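Local atomic coordinates of uncharacterized protein (Bacteroides uniformis, PDB entry 4JPQ), a protein that is of unknown function but probably binds carbohydrate through a domain of the carbohydrate-binding family 9 type. Residues R60-Y66 / M159-V163; E97-Y103 / A165-V171. All coordinates share one frame; numbering follows the deposited sequence.

Along the chain the segments alternate: 60-66 (contact 1), 97-103 (contact 2), 159-163 (contact 1), 165-171 (contact 2). The centres of the two contacts lie about 15 Å apart. Contact 1 pairs strands 61-70 and 152-162 in the buried middle of the beta fold; contact 2 lies further out, where the loop leaving strand 152-162 meets the loop leading into strand 102-108. A single residue separates 159-163 from 165-171, so the chain passes directly from one contact to the other. The two touch where I62 CD1 packs on F166 CZ at 3.9 Å and V163 lies against V171, joining the strand pair to the aromatic cluster around Y103.

Contact 1 (R60-Y66 / M159-V163); sequences REILLHY and MVIPV
Antiparallel strands 61-66 and 159-162, paired I62 to I161 and L64 to M159 in hydrogen-bonded positions, run at 165° to each other inside a domain consistent with the beta-sandwich fold of family 9 carbohydrate-binding modules. I62 and I161 bond reciprocally: I62 N donates to I161 O at 2.9 Å and I161 N to I62 O at 2.8 Å. L64 N donates to M159 O at 2.9 Å, and M159 N returns a bond to L64 O. The pairing outlasts the strand at one end, where V163 N donates to R60 O at 2.9 Å.

I62, L64, M159 and I161 line one face, and on this face L64, I161 and Y66 pack on F92 of strand 89-95. L64 and M159, a selenomethionine, lie side by side pointing the same way. The M159 chain bends at its last torsion (chi3 -102°), and this brings the terminal CE to 3.9 Å from L64 CD1 and to 3.7 Å from CE1 of the Y66 ring, which it meets obliquely; I161, two residues on from M159, crosses L64 obliquely with its CD1 near L64 CD1.

The opposite face carries the non-hydrogen-bonded pairs E61-P162 and L63-V160, covered partly by helix 23-29 through L26 and V23. E61 is buried here and its carboxylate is held by S17 OG and T58 OG1; its CG rests 3.8 Å from P162 CA. V160 has CG1 anti to its own backbone N, a setting that carries this methyl alongside L63, where CG1 lies 3.7 Å from L63 CD2.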
loop_
_atom_site.group_PDB
_atom_site.type_symbol
_atom_site.label_atom_id
_atom_site.label_comp_id
_atom_site.label_asym_id
_atom_site.label_seq_id
_atom_site.Cartn_x
_atom_site.Cartn_y
_atom_site.Cartn_z
ATOM N N ARG A 60 -14.878 -9.852 -1.367
ATOM C CA ARG A 60 -14.461 -9.642 -2.754
ATOM C C ARG A 60 -13.334 -8.601 -2.875
ATOM O O ARG A 60 -12.661 -8.579 -3.898
ATOM C CB ARG A 60 -15.644 -9.162 -3.619
ATOM C CG ARG A 60 -16.950 -9.961 -3.474
ATOM C CD ARG A 60 -18.067 -9.423 -4.359
ATOM N NE ARG A 60 -18.275 -7.976 -4.172
ATOM C CZ ARG A 60 -19.146 -7.232 -4.856
ATOM N NH1 ARG A 60 -19.963 -7.776 -5.767
ATOM N NH2 ARG A 60 -19.220 -5.923 -4.607
ATOM N N GLU A 61 -13.138 -7.731 -1.873
ATOM C CA GLU A 61 -12.166 -6.614 -1.967
ATOM C C GLU A 61 -11.403 -6.329 -0.682
ATOM O O GLU A 61 -11.955 -6.497 0.399
ATOM C CB GLU A 61 -12.931 -5.328 -2.318
ATOM C CG GLU A 61 -13.663 -5.344 -3.655
ATOM C CD GLU A 61 -15.016 -4.701 -3.586
ATOM O OE1 GLU A 61 -15.903 -5.233 -2.879
ATOM O OE2 GLU A 61 -15.177 -3.667 -4.249
ATOM N N ILE A 62 -10.159 -5.867 -0.824
ATOM C CA ILE A 62 -9.318 -5.438 0.295
ATOM C C ILE A 62 -9.431 -3.919 0.343
ATOM O O ILE A 62 -9.273 -3.261 -0.689
ATOM C CB ILE A 62 -7.825 -5.776 0.104
ATOM C CG1 ILE A 62 -7.641 -7.284 -0.024
ATOM C CG2 ILE A 62 -7.001 -5.247 1.284
ATOM C CD1 ILE A 62 -6.233 -7.708 -0.393
ATOM N N LEU A 63 -9.645 -3.392 1.549
ATOM C CA LEU A 63 -9.802 -1.979 1.812
ATOM C C LEU A 63 -8.617 -1.489 2.634
ATOM O O LEU A 63 -8.411 -1.966 3.752
ATOM C CB LEU A 63 -11.083 -1.759 2.615
ATOM C CG LEU A 63 -12.377 -2.331 2.048
ATOM C CD1 LEU A 63 -13.529 -1.968 2.965
ATOM C CD2 LEU A 63 -12.646 -1.831 0.638
ATOM N N LEU A 64 -7.853 -0.536 2.088
ATOM C CA LEU A 64 -6.694 0.082 2.759
ATOM C C LEU A 64 -6.897 1.568 2.937
ATOM O O LEU A 64 -7.362 2.225 2.010
ATOM C CB LEU A 64 -5.434 -0.038 1.918
ATOM C CG LEU A 64 -4.741 -1.354 1.752
ATOM C CD1 LEU A 64 -3.595 -1.175 0.772
ATOM C CD2 LEU A 64 -4.231 -1.843 3.093
ATOM N N HIS A 65 -6.478 2.081 4.098
ATOM C CA HIS A 65 -6.567 3.482 4.439
ATOM C C HIS A 65 -5.281 3.864 5.160
ATOM O O HIS A 65 -4.998 3.312 6.211
ATOM C CB HIS A 65 -7.807 3.734 5.311
ATOM C CG HIS A 65 -8.005 5.169 5.691
ATOM N ND1 HIS A 65 -8.369 5.566 6.958
ATOM C CD2 HIS A 65 -7.840 6.304 4.980
ATOM C CE1 HIS A 65 -8.443 6.882 7.005
ATOM N NE2 HIS A 65 -8.132 7.354 5.816
ATOM N N TYR A 66 -4.505 4.760 4.553
ATOM C CA TYR A 66 -3.263 5.284 5.098
ATOM C C TYR A 66 -3.466 6.719 5.535
ATOM O O TYR A 66 -4.157 7.476 4.842
ATOM C CB TYR A 66 -2.186 5.337 4.010
ATOM C CG TYR A 66 -1.685 4.020 3.499
ATOM C CD1 TYR A 66 -2.308 3.389 2.418
ATOM C CD2 TYR A 66 -0.546 3.416 4.058
ATOM C CE1 TYR A 66 -1.832 2.178 1.920
ATOM C CE2 TYR A 66 -0.063 2.206 3.566
ATOM C CZ TYR A 66 -0.706 1.595 2.497
ATOM O OH TYR A 66 -0.253 0.403 2.002
HETATM N N MSE A 159 -7.119 2.750 -0.994
HETATM C CA MSE A 159 -7.072 1.818 -2.107
HETATM C C MSE A 159 -8.109 0.759 -1.838
HETATM O O MSE A 159 -8.161 0.206 -0.733
HETATM C CB MSE A 159 -5.703 1.130 -2.228
HETATM C CG MSE A 159 -4.633 2.065 -2.767
HETATM SE SE MSE A 159 -3.029 1.023 -3.212
HETATM C CE MSE A 159 -1.845 1.385 -1.671
ATOM N N VAL A 160 -8.944 0.483 -2.836
ATOM C CA VAL A 160 -9.942 -0.599 -2.793
ATOM C C VAL A 160 -9.442 -1.597 -3.851
ATOM O O VAL A 160 -9.547 -1.335 -5.048
ATOM C CB VAL A 160 -11.349 -0.091 -3.118
ATOM C CG1 VAL A 160 -12.369 -1.220 -3.042
ATOM C CG2 VAL A 160 -11.723 1.037 -2.175
ATOM N N ILE A 161 -8.849 -2.697 -3.398
ATOM C CA ILE A 161 -8.215 -3.687 -4.280
ATOM C C ILE A 161 -9.130 -4.905 -4.477
ATOM O O ILE A 161 -9.236 -5.732 -3.571
ATOM C CB ILE A 161 -6.844 -4.117 -3.703
ATOM C CG1 ILE A 161 -5.911 -2.905 -3.583
ATOM C CG2 ILE A 161 -6.191 -5.185 -4.579
ATOM C CD1 ILE A 161 -4.665 -3.158 -2.758
ATOM N N PRO A 162 -9.807 -5.013 -5.645
ATOM C CA PRO A 162 -10.631 -6.208 -5.851
ATOM C C PRO A 162 -9.776 -7.458 -5.997
ATOM O O PRO A 162 -8.644 -7.392 -6.480
ATOM C CB PRO A 162 -11.369 -5.922 -7.172
ATOM C CG PRO A 162 -11.270 -4.456 -7.339
ATOM C CD PRO A 162 -9.895 -4.142 -6.831
ATOM N N VAL A 163 -10.348 -8.586 -5.613
ATOM C CA VAL A 163 -9.684 -9.885 -5.693
ATOM C C VAL A 163 -9.200 -10.193 -7.144
ATOM O O VAL A 163 -8.144 -10.797 -7.341
ATOM C CB VAL A 163 -10.621 -10.956 -5.086
ATOM C CG1 VAL A 163 -11.781 -11.298 -6.030
ATOM C CG2 VAL A 163 -9.852 -12.183 -4.709
#

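Contact 2 (E97-Y103 / A165-V171)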
loop_
_atom_site.group_PDB
_atom_site.type_symbol
_atom_site.label_atom_id
_atom_site.label_comp_id
_atom_site.label_asym_id
_atom_site.label_seq_id
_atom_site.Cartn_x
_atom_site.Cartn_y
_atom_site.Cartn_z
ATOM N N GLU A 97 -1.254 -16.533 -2.266
ATOM C CA GLU A 97 -1.523 -17.981 -2.299
ATOM C C GLU A 97 -0.414 -18.842 -1.680
ATOM O O GLU A 97 -0.421 -20.057 -1.872
ATOM C CB GLU A 97 -1.745 -18.408 -3.776
ATOM C CG GLU A 97 -2.945 -19.328 -4.094
ATOM C CD GLU A 97 -4.211 -18.544 -4.471
ATOM O OE1 GLU A 97 -4.924 -18.052 -3.562
ATOM O OE2 GLU A 97 -4.513 -18.444 -5.688
ATOM N N GLY A 98 0.511 -18.237 -0.934
ATOM C CA GLY A 98 1.645 -18.967 -0.369
ATOM C C GLY A 98 2.652 -19.523 -1.379
ATOM O O GLY A 98 3.409 -20.438 -1.040
ATOM N N ASP A 99 2.635 -19.017 -2.620
ATOM C CA ASP A 99 3.612 -19.382 -3.663
ATOM C C ASP A 99 4.590 -18.207 -3.715
ATOM O O ASP A 99 4.435 -17.237 -2.953
ATOM C CB ASP A 99 2.956 -19.699 -5.028
ATOM C CG ASP A 99 2.300 -18.487 -5.696
ATOM O OD1 ASP A 99 1.735 -17.611 -4.989
ATOM O OD2 ASP A 99 2.324 -18.438 -6.941
ATOM N N ASP A 100 5.587 -18.286 -4.593
ATOM C CA ASP A 100 6.615 -17.230 -4.671
ATOM C C ASP A 100 6.203 -15.948 -5.378
ATOM O O ASP A 100 6.897 -14.939 -5.241
ATOM C CB ASP A 100 7.912 -17.782 -5.265
ATOM C CG ASP A 100 8.553 -18.847 -4.379
ATOM O OD1 ASP A 100 8.160 -19.001 -3.197
ATOM O OD2 ASP A 100 9.475 -19.526 -4.869
ATOM N N ARG A 101 5.097 -15.975 -6.122
ATOM C CA ARG A 101 4.613 -14.775 -6.784
ATOM C C ARG A 101 4.021 -13.801 -5.761
ATOM O O ARG A 101 3.363 -14.214 -4.792
ATOM C CB ARG A 101 3.548 -15.093 -7.827
ATOM C CG ARG A 101 4.040 -15.838 -9.053
ATOM C CD ARG A 101 2.881 -15.814 -10.075
ATOM N NE ARG A 101 2.860 -16.866 -11.105
ATOM C CZ ARG A 101 3.306 -16.768 -12.369
ATOM N NH1 ARG A 101 3.887 -15.655 -12.856
ATOM N NH2 ARG A 101 3.185 -17.831 -13.176
ATOM N N TYR A 102 4.291 -12.515 -5.971
ATOM C CA TYR A 102 3.759 -11.433 -5.116
ATOM C C TYR A 102 3.427 -10.229 -5.987
ATOM O O TYR A 102 3.835 -10.168 -7.163
ATOM C CB TYR A 102 4.743 -11.021 -3.998
ATOM C CG TYR A 102 5.940 -10.250 -4.477
ATOM C CD1 TYR A 102 7.053 -10.904 -5.035
ATOM C CD2 TYR A 102 5.967 -8.855 -4.403
ATOM C CE1 TYR A 102 8.157 -10.184 -5.502
ATOM C CE2 TYR A 102 7.057 -8.125 -4.879
ATOM C CZ TYR A 102 8.147 -8.786 -5.415
ATOM O OH TYR A 102 9.209 -8.056 -5.865
ATOM N N TYR A 103 2.713 -9.289 -5.373
ATOM C CA TYR A 103 2.284 -8.057 -6.006
ATOM C C TYR A 103 2.720 -6.856 -5.185
ATOM O O TYR A 103 2.847 -6.954 -3.971
ATOM C CB TYR A 103 0.767 -8.028 -6.084
ATOM C CG TYR A 103 0.170 -9.113 -6.931
ATOM C CD1 TYR A 103 -0.118 -10.372 -6.398
ATOM C CD2 TYR A 103 -0.140 -8.879 -8.276
ATOM C CE1 TYR A 103 -0.698 -11.370 -7.182
ATOM C CE2 TYR A 103 -0.718 -9.865 -9.067
ATOM C CZ TYR A 103 -0.998 -11.108 -8.520
ATOM O OH TYR A 103 -1.569 -12.090 -9.291
ATOM N N ALA A 165 -7.943 -8.043 -9.186
ATOM C CA ALA A 165 -6.688 -7.294 -9.447
ATOM C C ALA A 165 -5.422 -8.117 -9.208
ATOM O O ALA A 165 -4.343 -7.671 -9.599
ATOM C CB ALA A 165 -6.620 -6.017 -8.648
ATOM N N PHE A 166 -5.521 -9.288 -8.565
ATOM C CA PHE A 166 -4.383 -10.208 -8.481
ATOM C C PHE A 166 -4.328 -10.902 -9.855
ATOM O O PHE A 166 -4.641 -12.089 -10.005
ATOM C CB PHE A 166 -4.566 -11.195 -7.333
ATOM C CG PHE A 166 -4.557 -10.556 -5.970
ATOM C CD1 PHE A 166 -3.488 -9.766 -5.567
ATOM C CD2 PHE A 166 -5.573 -10.804 -5.058
ATOM C CE1 PHE A 166 -3.462 -9.188 -4.303
ATOM C CE2 PHE A 166 -5.542 -10.257 -3.783
ATOM C CZ PHE A 166 -4.490 -9.437 -3.406
ATOM N N PHE A 167 -3.859 -10.132 -10.836
ATOM C CA PHE A 167 -3.931 -10.478 -12.266
ATOM C C PHE A 167 -3.215 -11.725 -12.763
ATOM O O PHE A 167 -3.503 -12.179 -13.875
ATOM C CB PHE A 167 -3.612 -9.252 -13.156
ATOM C CG PHE A 167 -2.180 -8.772 -13.111
ATOM C CD1 PHE A 167 -1.751 -7.876 -12.140
ATOM C CD2 PHE A 167 -1.278 -9.165 -14.093
ATOM C CE1 PHE A 167 -0.437 -7.423 -12.116
ATOM C CE2 PHE A 167 0.039 -8.711 -14.085
ATOM C CZ PHE A 167 0.461 -7.840 -13.089
ATOM N N GLN A 168 -2.293 -12.252 -11.956
ATOM C CA GLN A 168 -1.599 -13.511 -12.244
ATOM C C GLN A 168 -2.185 -14.710 -11.461
ATOM O O GLN A 168 -1.576 -15.782 -11.457
ATOM C CB GLN A 168 -0.108 -13.376 -11.937
ATOM C CG GLN A 168 0.626 -12.313 -12.746
ATOM C CD GLN A 168 2.086 -12.163 -12.333
ATOM O OE1 GLN A 168 2.450 -12.397 -11.176
ATOM N NE2 GLN A 168 2.929 -11.772 -13.277
ATOM N N HIS A 169 -3.357 -14.545 -10.828
ATOM C CA HIS A 169 -4.033 -15.611 -10.046
ATOM C C HIS A 169 -5.541 -15.640 -10.272
ATOM O O HIS A 169 -6.107 -14.698 -10.829
ATOM C CB HIS A 169 -3.777 -15.406 -8.539
ATOM C CG HIS A 169 -2.344 -15.560 -8.131
ATOM N ND1 HIS A 169 -1.426 -14.541 -8.235
ATOM C CD2 HIS A 169 -1.671 -16.615 -7.620
ATOM C CE1 HIS A 169 -0.248 -14.962 -7.816
ATOM N NE2 HIS A 169 -0.370 -16.218 -7.436
ATOM N N SER A 170 -6.169 -16.732 -9.831
ATOM C CA SER A 170 -7.622 -16.907 -9.877
ATOM C C SER A 170 -8.107 -16.947 -8.434
ATOM O O SER A 170 -8.598 -17.964 -7.960
ATOM C CB SER A 170 -7.991 -18.186 -10.627
ATOM O OG SER A 170 -7.638 -18.067 -11.987
ATOM N N VAL A 171 -7.942 -15.828 -7.737
ATOM C CA VAL A 171 -8.336 -15.718 -6.327
ATOM C C VAL A 171 -9.841 -15.444 -6.337
ATOM O O VAL A 171 -10.302 -14.495 -6.979
ATOM C CB VAL A 171 -7.541 -14.624 -5.559
ATOM C CG1 VAL A 171 -7.834 -14.691 -4.065
ATOM C CG2 VAL A 171 -6.047 -14.805 -5.757
HETATM O O HOH W 1 -4.477 -18.971 -8.786
#
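Segment 165-171 folds into a type I turn from F166 to H169, closed by H169 N to F166 O, and it faces Y103 across a CA-CA distance of 7.4 Å between Y103 and F166, so side chains bridge the two backbones. The Y103 ring reaches into the turn and its hydroxyl is gripped twice at the ring edge: Q168 N donates to OH at 2.8 Å, and H169 ND1 shares a hydrogen bond with the same oxygen at 2.7 Å. The turn thus presents a backbone N-H and an imidazole to one phenol oxygen.

F166, F167 and H169 complete an aromatic cluster with Y103 of strand 102-108, tying the loop that follows strand 152-162 to the neighbouring strands of this probable carbohydrate-binding domain. F166 CD1 sits over one face of the tyrosine, toward its rim, 3.5 Å from Y103 CD1; the two ring planes stand at 52°, an oblique pair. F167 is met differently. With its CG set between backbone N and carbonyl carbon (chi1 69°), the F167 ring lies beside Y103, whose edge points at its face in an offset edge-to-face pair with planes at 70°.

At its other nitrogen the histidine is approached by D99: OD1 and OD2 of D99 both lie 3.5 Å from H169 NE2, the carboxylate plane perpendicular to the imidazole. R101 CB meets the H169 ring at its edge, by CE1, and the extended R101 chain crosses Q168 at about a right angle, bringing CD 3.6 Å from Q168 OE1. Further along, E97 OE2 accepts from a water at 3.1 Å, and that water in turn accepts from S170 N.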